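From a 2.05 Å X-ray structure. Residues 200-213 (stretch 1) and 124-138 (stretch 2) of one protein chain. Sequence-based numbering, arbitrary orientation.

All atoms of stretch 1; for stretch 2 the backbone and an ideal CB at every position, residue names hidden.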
ATOM      1  N   ASN D 200      36.729 -14.146  30.591  1.00 25.08           N
ATOM      2  CA  ASN D 200      36.986 -15.215  29.609  1.00 24.61           C
ATOM      3  C   ASN D 200      36.143 -16.455  29.882  1.00 24.70           C
ATOM      4  O   ASN D 200      36.629 -17.455  30.435  1.00 24.65           O
ATOM      5  CB  ASN D 200      38.476 -15.598  29.541  1.00 24.50           C
ATOM      6  CG  ASN D 200      39.396 -14.393  29.477  1.00 23.83           C
ATOM      7  OD1 ASN D 200      38.999 -13.312  29.050  1.00 22.63           O
ATOM      8  ND2 ASN D 200      40.638 -14.577  29.909  1.00 23.67           N
ATOM      9  N   VAL D 201      34.879 -16.381  29.488  1.00 24.04           N
ATOM     10  CA  VAL D 201      33.911 -17.423  29.779  1.00 24.29           C
ATOM     11  C   VAL D 201      33.275 -17.892  28.480  1.00 24.05           C
ATOM     12  O   VAL D 201      32.920 -17.079  27.625  1.00 24.29           O
ATOM     13  CB  VAL D 201      32.818 -16.913  30.757  1.00 24.52           C
ATOM     14  CG1 VAL D 201      31.670 -17.902  30.860  1.00 25.43           C
ATOM     15  CG2 VAL D 201      33.413 -16.638  32.140  1.00 24.93           C
ATOM     16  N   LEU D 202      33.144 -19.204  28.340  1.00 23.79           N
ATOM     17  CA  LEU D 202      32.496 -19.805  27.182  1.00 23.56           C
ATOM     18  C   LEU D 202      31.433 -20.794  27.640  1.00 23.50           C
ATOM     19  O   LEU D 202      31.693 -21.621  28.502  1.00 23.75           O
ATOM     20  CB  LEU D 202      33.536 -20.514  26.305  1.00 23.20           C
ATOM     21  CG  LEU D 202      33.073 -21.430  25.167  1.00 23.04           C
ATOM     22  CD1 LEU D 202      32.315 -20.659  24.101  1.00 22.16           C
ATOM     23  CD2 LEU D 202      34.265 -22.148  24.549  1.00 23.35           C
ATOM     24  N   VAL D 203      30.235 -20.686  27.078  1.00 23.30           N
ATOM     25  CA  VAL D 203      29.206 -21.707  27.243  1.00 23.25           C
ATOM     26  C   VAL D 203      28.754 -22.120  25.848  1.00 23.38           C
ATOM     27  O   VAL D 203      28.274 -21.279  25.069  1.00 22.65           O
ATOM     28  CB  VAL D 203      27.974 -21.201  28.049  1.00 23.50           C
ATOM     29  CG1 VAL D 203      26.885 -22.293  28.137  1.00 23.25           C
ATOM     30  CG2 VAL D 203      28.377 -20.725  29.440  1.00 23.63           C
ATOM     31  N   GLU D 204      28.905 -23.400  25.528  1.00 23.31           N
ATOM     32  CA  GLU D 204      28.570 -23.875  24.188  1.00 24.10           C
ATOM     33  C   GLU D 204      27.995 -25.283  24.166  1.00 24.06           C
ATOM     34  O   GLU D 204      28.280 -26.093  25.047  1.00 24.20           O
ATOM     35  CB  GLU D 204      29.784 -23.777  23.244  1.00 24.07           C
ATOM     36  CG  GLU D 204      30.973 -24.667  23.617  1.00 26.37           C
ATOM     37  CD  GLU D 204      32.027 -24.749  22.514  1.00 28.72           C
ATOM     38  OE1 GLU D 204      32.916 -25.625  22.595  1.00 30.48           O
ATOM     39  OE2 GLU D 204      31.966 -23.950  21.555  1.00 29.81           O
ATOM     40  N   GLY D 205      27.168 -25.554  23.162  1.00 24.14           N
ATOM     41  CA  GLY D 205      26.732 -26.915  22.863  1.00 24.32           C
ATOM     42  C   GLY D 205      25.574 -27.451  23.689  1.00 24.44           C
ATOM     43  O   GLY D 205      24.682 -28.101  23.152  1.00 24.54           O
ATOM     44  N   VAL D 206      25.590 -27.184  24.992  1.00 24.34           N
ATOM     45  CA  VAL D 206      24.664 -27.828  25.934  1.00 24.21           C
ATOM     46  C   VAL D 206      23.198 -27.421  25.782  1.00 24.12           C
ATOM     47  O   VAL D 206      22.884 -26.327  25.306  1.00 24.53           O
ATOM     48  CB  VAL D 206      25.111 -27.616  27.406  1.00 24.32           C
ATOM     49  CG1 VAL D 206      26.462 -28.277  27.657  1.00 24.21           C
ATOM     50  CG2 VAL D 206      25.147 -26.128  27.762  1.00 23.66           C
ATOM     51  N   LYS D 207      22.308 -28.325  26.175  1.00 23.98           N
ATOM     52  CA  LYS D 207      20.892 -28.027  26.328  1.00 23.79           C
ATOM     53  C   LYS D 207      20.591 -27.778  27.807  1.00 23.61           C
ATOM     54  O   LYS D 207      21.127 -28.470  28.682  1.00 23.67           O
ATOM     55  CB  LYS D 207      20.035 -29.186  25.807  1.00 23.96           C
ATOM     56  CG  LYS D 207      18.546 -28.872  25.760  1.00 24.97           C
ATOM     57  CD  LYS D 207      17.725 -30.066  25.320  1.00 26.44           C
ATOM     58  CE  LYS D 207      16.277 -29.665  25.149  1.00 27.84           C
ATOM     59  NZ  LYS D 207      15.433 -30.803  24.698  1.00 29.75           N
ATOM     60  N   ILE D 208      19.740 -26.792  28.082  1.00 23.30           N
ATOM     61  CA  ILE D 208      19.341 -26.453  29.456  1.00 23.41           C
ATOM     62  C   ILE D 208      17.826 -26.541  29.632  1.00 23.06           C
ATOM     63  O   ILE D 208      17.076 -25.857  28.929  1.00 22.62           O
ATOM     64  CB  ILE D 208      19.831 -25.043  29.868  1.00 23.74           C
ATOM     65  CG1 ILE D 208      21.366 -24.982  29.851  1.00 24.33           C
ATOM     66  CG2 ILE D 208      19.293 -24.659  31.257  1.00 23.79           C
ATOM     67  CD1 ILE D 208      21.919 -23.583  29.911  1.00 24.36           C
ATOM     68  N   ILE D 209      17.402 -27.381  30.582  1.00 22.71           N
ATOM     69  CA  ILE D 209      15.989 -27.662  30.881  1.00 22.56           C
ATOM     70  C   ILE D 209      15.661 -27.525  32.381  1.00 23.07           C
ATOM     71  O   ILE D 209      16.561 -27.582  33.239  1.00 23.06           O
ATOM     72  CB  ILE D 209      15.556 -29.090  30.400  1.00 22.27           C
ATOM     73  CG1 ILE D 209      16.350 -30.194  31.119  1.00 21.38           C
ATOM     74  CG2 ILE D 209      15.706 -29.230  28.887  1.00 22.02           C
ATOM     75  CD1 ILE D 209      15.946 -31.612  30.718  1.00 19.51           C
ATOM     76  N   ASN D 210      14.369 -27.350  32.683  1.00 23.04           N
ATOM     77  CA  ASN D 210      13.854 -27.350  34.053  1.00 23.12           C
ATOM     78  C   ASN D 210      14.643 -26.410  34.972  1.00 23.15           C
ATOM     79  O   ASN D 210      15.136 -26.821  36.031  1.00 23.24           O
ATOM     80  CB  ASN D 210      13.840 -28.775  34.652  1.00 23.15           C
ATOM     81  CG  ASN D 210      13.178 -29.810  33.745  1.00 23.64           C
ATOM     82  OD1 ASN D 210      12.070 -29.617  33.248  1.00 24.52           O
ATOM     83  ND2 ASN D 210      13.851 -30.936  33.559  1.00 24.98           N
ATOM     84  N   SER D 211      14.760 -25.153  34.556  1.00 23.06           N
ATOM     85  CA  SER D 211      15.507 -24.153  35.314  1.00 22.52           C
ATOM     86  C   SER D 211      14.680 -23.615  36.483  1.00 22.85           C
ATOM     87  O   SER D 211      13.476 -23.359  36.323  1.00 22.49           O
ATOM     88  CB  SER D 211      15.932 -23.010  34.402  1.00 22.46           C
ATOM     89  OG  SER D 211      16.592 -21.984  35.126  1.00 20.79           O
ATOM     90  N   PRO D 212      15.318 -23.453  37.662  1.00 22.60           N
ATOM     91  CA  PRO D 212      14.637 -22.865  38.820  1.00 22.95           C
ATOM     92  C   PRO D 212      14.112 -21.465  38.510  1.00 23.07           C
ATOM     93  O   PRO D 212      12.969 -21.140  38.852  1.00 23.03           O
ATOM     94  CB  PRO D 212      15.740 -22.807  39.882  1.00 23.06           C
ATOM     95  CG  PRO D 212      16.642 -23.944  39.527  1.00 23.00           C
ATOM     96  CD  PRO D 212      16.657 -23.953  38.014  1.00 22.63           C
ATOM     97  N   MET D 213      14.948 -20.673  37.839  1.00 23.24           N
ATOM     98  CA  MET D 213      14.659 -19.288  37.493  1.00 23.34           C
ATOM     99  C   MET D 213      15.488 -18.921  36.242  1.00 23.22           C
ATOM    100  O   MET D 213      15.350 -19.586  35.209  1.00 23.31           O
ATOM    101  CB  MET D 213      14.940 -18.379  38.696  1.00 23.53           C
ATOM    102  CG  MET D 213      14.298 -17.004  38.601  1.00 23.94           C
ATOM    103  SD  MET D 213      14.332 -16.150  40.182  1.00 25.85           S
ATOM    104  CE  MET D 213      13.951 -14.476  39.663  1.00 24.77           C
ATOM    105  N   UNK D 124      38.958 -17.785  32.710  1.00 25.59           N
ATOM    106  CA  UNK D 124      39.090 -18.896  31.751  1.00 25.55           C
ATOM    107  C   UNK D 124      38.261 -20.117  32.149  1.00 25.57           C
ATOM    108  O   UNK D 124      38.806 -21.163  32.518  1.00 25.78           O
ATOM    109  CB  UNK D 124      40.560 -19.301  31.621  1.00 25.55           C
ATOM    110  N   UNK D 125      36.945 -19.966  32.095  1.00 25.32           N
ATOM    111  CA  UNK D 125      36.026 -21.014  32.515  1.00 25.37           C
ATOM    112  C   UNK D 125      35.070 -21.330  31.366  1.00 25.18           C
ATOM    113  O   UNK D 125      34.560 -20.421  30.715  1.00 25.01           O
ATOM    114  CB  UNK D 125      35.255 -20.596  33.769  1.00 25.37           C
ATOM    115  N   UNK D 126      34.853 -22.617  31.096  1.00 24.83           N
ATOM    116  CA  UNK D 126      34.014 -23.018  29.966  1.00 24.75           C
ATOM    117  C   UNK D 126      33.058 -24.154  30.300  1.00 24.70           C
ATOM    118  O   UNK D 126      33.373 -25.027  31.113  1.00 24.23           O
ATOM    119  CB  UNK D 126      34.898 -23.433  28.788  1.00 24.75           C
ATOM    120  N   UNK D 127      31.879 -24.119  29.680  1.00 24.44           N
ATOM    121  CA  UNK D 127      30.955 -25.249  29.697  1.00 24.10           C
ATOM    122  C   UNK D 127      30.687 -25.644  28.246  1.00 24.15           C
ATOM    123  O   UNK D 127      30.142 -24.855  27.476  1.00 24.07           O
ATOM    124  CB  UNK D 127      29.658 -24.905  30.431  1.00 24.10           C
ATOM    125  N   UNK D 128      31.091 -26.856  27.877  1.00 23.85           N
ATOM    126  CA  UNK D 128      31.058 -27.299  26.481  1.00 23.79           C
ATOM    127  C   UNK D 128      30.396 -28.678  26.373  1.00 23.96           C
ATOM    128  O   UNK D 128      30.027 -29.275  27.390  1.00 23.88           O
ATOM    129  CB  UNK D 128      32.472 -27.341  25.899  1.00 23.79           C
ATOM    130  N   UNK D 129      30.251 -29.178  25.148  1.00 23.83           N
ATOM    131  CA  UNK D 129      29.694 -30.508  24.912  1.00 24.02           C
ATOM    132  C   UNK D 129      28.260 -30.450  24.435  1.00 24.14           C
ATOM    133  O   UNK D 129      27.664 -29.384  24.389  1.00 24.68           O
ATOM    134  CB  UNK D 129      29.777 -31.351  26.186  1.00 24.02           C
ATOM    135  N   UNK D 130      27.698 -31.599  24.092  1.00 24.04           N
ATOM    136  CA  UNK D 130      26.350 -31.646  23.541  1.00 24.36           C
ATOM    137  C   UNK D 130      25.346 -32.299  24.496  1.00 23.97           C
ATOM    138  O   UNK D 130      24.278 -32.747  24.071  1.00 24.18           O
ATOM    139  CB  UNK D 130      26.363 -32.401  22.210  1.00 24.36           C
ATOM    140  N   UNK D 131      25.681 -32.326  25.781  1.00 23.49           N
ATOM    141  CA  UNK D 131      24.835 -32.957  26.784  1.00 23.12           C
ATOM    142  C   UNK D 131      23.816 -32.011  27.385  1.00 22.87           C
ATOM    143  O   UNK D 131      23.580 -30.928  26.855  1.00 23.48           O
ATOM    144  CB  UNK D 131      25.702 -33.543  27.900  1.00 23.12           C
ATOM    145  N   UNK D 132      23.226 -32.416  28.509  1.00 22.40           N
ATOM    146  CA  UNK D 132      22.099 -31.699  29.102  1.00 21.48           C
ATOM    147  C   UNK D 132      22.390 -31.255  30.537  1.00 21.40           C
ATOM    148  O   UNK D 132      22.973 -32.006  31.332  1.00 21.12           O
ATOM    149  CB  UNK D 132      20.848 -32.580  29.076  1.00 21.48           C
ATOM    150  N   UNK D 133      21.992 -30.029  30.854  1.00 20.86           N
ATOM    151  CA  UNK D 133      21.934 -29.568  32.238  1.00 20.54           C
ATOM    152  C   UNK D 133      20.464 -29.517  32.647  1.00 20.50           C
ATOM    153  O   UNK D 133      19.660 -28.785  32.059  1.00 19.80           O
ATOM    154  CB  UNK D 133      22.606 -28.204  32.405  1.00 20.54           C
ATOM    155  N   UNK D 134      20.114 -30.326  33.640  1.00 20.76           N
ATOM    156  CA  UNK D 134      18.721 -30.489  34.063  1.00 21.32           C
ATOM    157  C   UNK D 134      18.557 -30.021  35.512  1.00 21.70           C
ATOM    158  O   UNK D 134      18.970 -30.708  36.450  1.00 21.51           O
ATOM    159  CB  UNK D 134      18.279 -31.946  33.918  1.00 21.32           C
ATOM    160  N   UNK D 135      17.961 -28.842  35.679  1.00 21.93           N
ATOM    161  CA  UNK D 135      17.800 -28.218  36.990  1.00 22.37           C
ATOM    162  C   UNK D 135      16.744 -28.835  37.889  1.00 22.86           C
ATOM    163  O   UNK D 135      16.650 -28.476  39.067  1.00 22.99           O
ATOM    164  CB  UNK D 135      17.465 -26.737  36.798  1.00 22.37           C
ATOM    165  N   UNK D 136      15.951 -29.745  37.323  1.00 23.15           N
ATOM    166  CA  UNK D 136      14.895 -30.480  38.029  1.00 24.04           C
ATOM    167  C   UNK D 136      13.773 -29.627  38.634  1.00 24.75           C
ATOM    168  O   UNK D 136      13.049 -30.094  39.523  1.00 25.07           O
ATOM    169  CB  UNK D 136      15.536 -31.300  39.150  1.00 24.04           C
ATOM    170  N   UNK D 137      13.620 -28.395  38.159  1.00 25.18           N
ATOM    171  CA  UNK D 137      12.508 -27.556  38.597  1.00 25.84           C
ATOM    172  C   UNK D 137      11.208 -27.980  37.913  1.00 26.27           C
ATOM    173  O   UNK D 137      11.199 -28.345  36.735  1.00 26.62           O
ATOM    174  CB  UNK D 137      12.804 -26.083  38.307  1.00 25.84           C
ATOM    175  N   UNK D 138      10.121 -27.931  38.668  1.00 26.57           N
ATOM    176  CA  UNK D 138       8.788 -28.239  38.163  1.00 27.04           C
ATOM    177  C   UNK D 138       7.773 -27.651  39.148  1.00 27.20           C
ATOM    178  O   UNK D 138       8.145 -26.844  40.001  1.00 27.37           O
ATOM    179  CB  UNK D 138       8.590 -29.746  37.988  1.00 27.04           C
TER

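Position 124 lies at a corner, with positive phi (58°), and its CB points away from stretch 1. N200 beside it has a similar backbone and offers an amide side chain. Asn, Asp or Gly would suit. It is N124, whose side chain bends back: N200 ND2 donates to N124 OD1 at 2.7 Å.

Positions 125 to 127 pair in parallel with V201 to V203.

At 125 the CB shares a face with V201 and V203. A beta-branched apolar residue would fit. It is V125, whose N donates to N200 O at 3.0 Å.

At 126 the CB lies on the face of L202. Small or apolar residues are plausible. It is A126, with its CB 4.0 Å from L202 CB.

At 127 the CB returns to the valine face, 4.4 Å from V203 CG1, with V206 further on. Val, Ile or Leu would suit. It is I127: CD1 is 4.4 Å from V203 CG2, and CG2 is 4.1 Å from V206 CG1.

Position 128 points sideways, its CB 3.7 Å from E204 OE1. Thr, Val or Ser would suit; an acid would not. It is T128, with CG2 3.5 Å from E204 OE1.

At 129, phi/psi of 103/175 would jam a CB against the preceding carbonyl. This calls for glycine, and G129 is found.

At 130 the CB points away, so many residues would do, polar ones included. It is S130.

At 131 the ideal CB also points away; a small residue or glycine is possible. It is G131. Its O accepts from K207 N at 3.0 Å, starting a second parallel ladder with the register shifted by one.

At 132 the CB shares a face with K207 and I209. Val, Ile or Thr would suit. It is V132, its CG1 3.8 Å from I209 CD1.

At 133 a larger apolar residue could reach I208 and V206. It is L133: CD1 is 4.2 Å from I208 CG1 and 4.4 Å from V206 CG2.

At 134 the CB is 4.6 Å from N210 ND2, a donor. Asp or Asn would answer it. It is D134: OD1 accepts from N210 ND2 at 2.6 Å.

At 135 an ideal CB would clash with N210 O at 2.5 Å. Only glycine fits comfortably, and it is G135.

Position 136 has positive phi and points away; Asn, Gly or Ser are possible. It is S136, whose N donates to D134 OD1 at 3.0 Å.

At 137 the CB faces stretch 1, 3.4 Å from S211 O. Little room remains, favouring a small residue. It is A137, whose N donates to N210 O at 3.1 Å.

At 138 stretch 1 sets no preference. It is D138, without contact.

Stretch 2, residues 124-138: NVAITGSGVLDGSAD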
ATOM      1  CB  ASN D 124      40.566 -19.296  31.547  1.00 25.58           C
ATOM      2  CG  ASN D 124      41.473 -18.100  31.311  1.00 25.59           C
ATOM      3  OD1 ASN D 124      41.131 -17.179  30.569  1.00 24.63           O
ATOM      4  ND2 ASN D 124      42.639 -18.112  31.946  1.00 24.56           N
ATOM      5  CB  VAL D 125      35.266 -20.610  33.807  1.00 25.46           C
ATOM      6  CG1 VAL D 125      34.228 -21.658  34.179  1.00 26.05           C
ATOM      7  CG2 VAL D 125      36.243 -20.431  34.971  1.00 25.54           C
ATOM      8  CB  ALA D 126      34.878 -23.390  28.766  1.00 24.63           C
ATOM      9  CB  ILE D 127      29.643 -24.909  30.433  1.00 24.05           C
ATOM     10  CG1 ILE D 127      29.928 -24.568  31.905  1.00 24.01           C
ATOM     11  CG2 ILE D 127      28.640 -26.058  30.311  1.00 23.37           C
ATOM     12  CD1 ILE D 127      28.791 -23.813  32.601  1.00 23.88           C
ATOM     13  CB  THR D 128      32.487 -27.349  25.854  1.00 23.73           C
ATOM     14  OG1 THR D 128      33.235 -28.428  26.429  1.00 24.00           O
ATOM     15  CG2 THR D 128      33.247 -26.046  26.084  1.00 23.85           C
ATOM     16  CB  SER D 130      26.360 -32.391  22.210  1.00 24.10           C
ATOM     17  OG  SER D 130      26.750 -33.737  22.428  1.00 25.98           O
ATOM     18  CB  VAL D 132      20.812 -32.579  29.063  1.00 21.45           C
ATOM     19  CG1 VAL D 132      19.613 -31.860  29.689  1.00 20.89           C
ATOM     20  CG2 VAL D 132      20.499 -33.011  27.629  1.00 20.98           C
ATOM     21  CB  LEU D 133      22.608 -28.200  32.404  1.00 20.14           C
ATOM     22  CG  LEU D 133      24.034 -28.007  31.864  1.00 19.74           C
ATOM     23  CD1 LEU D 133      24.503 -26.588  32.128  1.00 19.31           C
ATOM     24  CD2 LEU D 133      25.041 -29.014  32.435  1.00 18.94           C
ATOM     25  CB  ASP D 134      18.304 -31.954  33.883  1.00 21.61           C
ATOM     26  CG  ASP D 134      16.881 -32.241  34.342  1.00 22.46           C
ATOM     27  OD1 ASP D 134      16.144 -31.317  34.769  1.00 23.25           O
ATOM     28  OD2 ASP D 134      16.499 -33.422  34.267  1.00 23.25           O
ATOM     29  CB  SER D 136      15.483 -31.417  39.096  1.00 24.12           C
ATOM     30  OG  SER D 136      16.357 -32.367  38.515  1.00 24.20           O
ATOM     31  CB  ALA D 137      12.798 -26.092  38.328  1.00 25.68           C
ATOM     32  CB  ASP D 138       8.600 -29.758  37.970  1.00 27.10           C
ATOM     33  CG  ASP D 138       8.900 -30.563  39.228  1.00 27.58           C
ATOM     34  OD1 ASP D 138       8.889 -29.989  40.336  1.00 28.14           O
ATOM     35  OD2 ASP D 138       9.146 -31.781  39.109  1.00 28.57           O
TER
HETATM   36  O   HOH W   1      22.514 -30.556  23.445  1.00 45.49           O
HETATM   37  O   HOH W   2       9.965 -28.757  34.558  1.00 29.46           O
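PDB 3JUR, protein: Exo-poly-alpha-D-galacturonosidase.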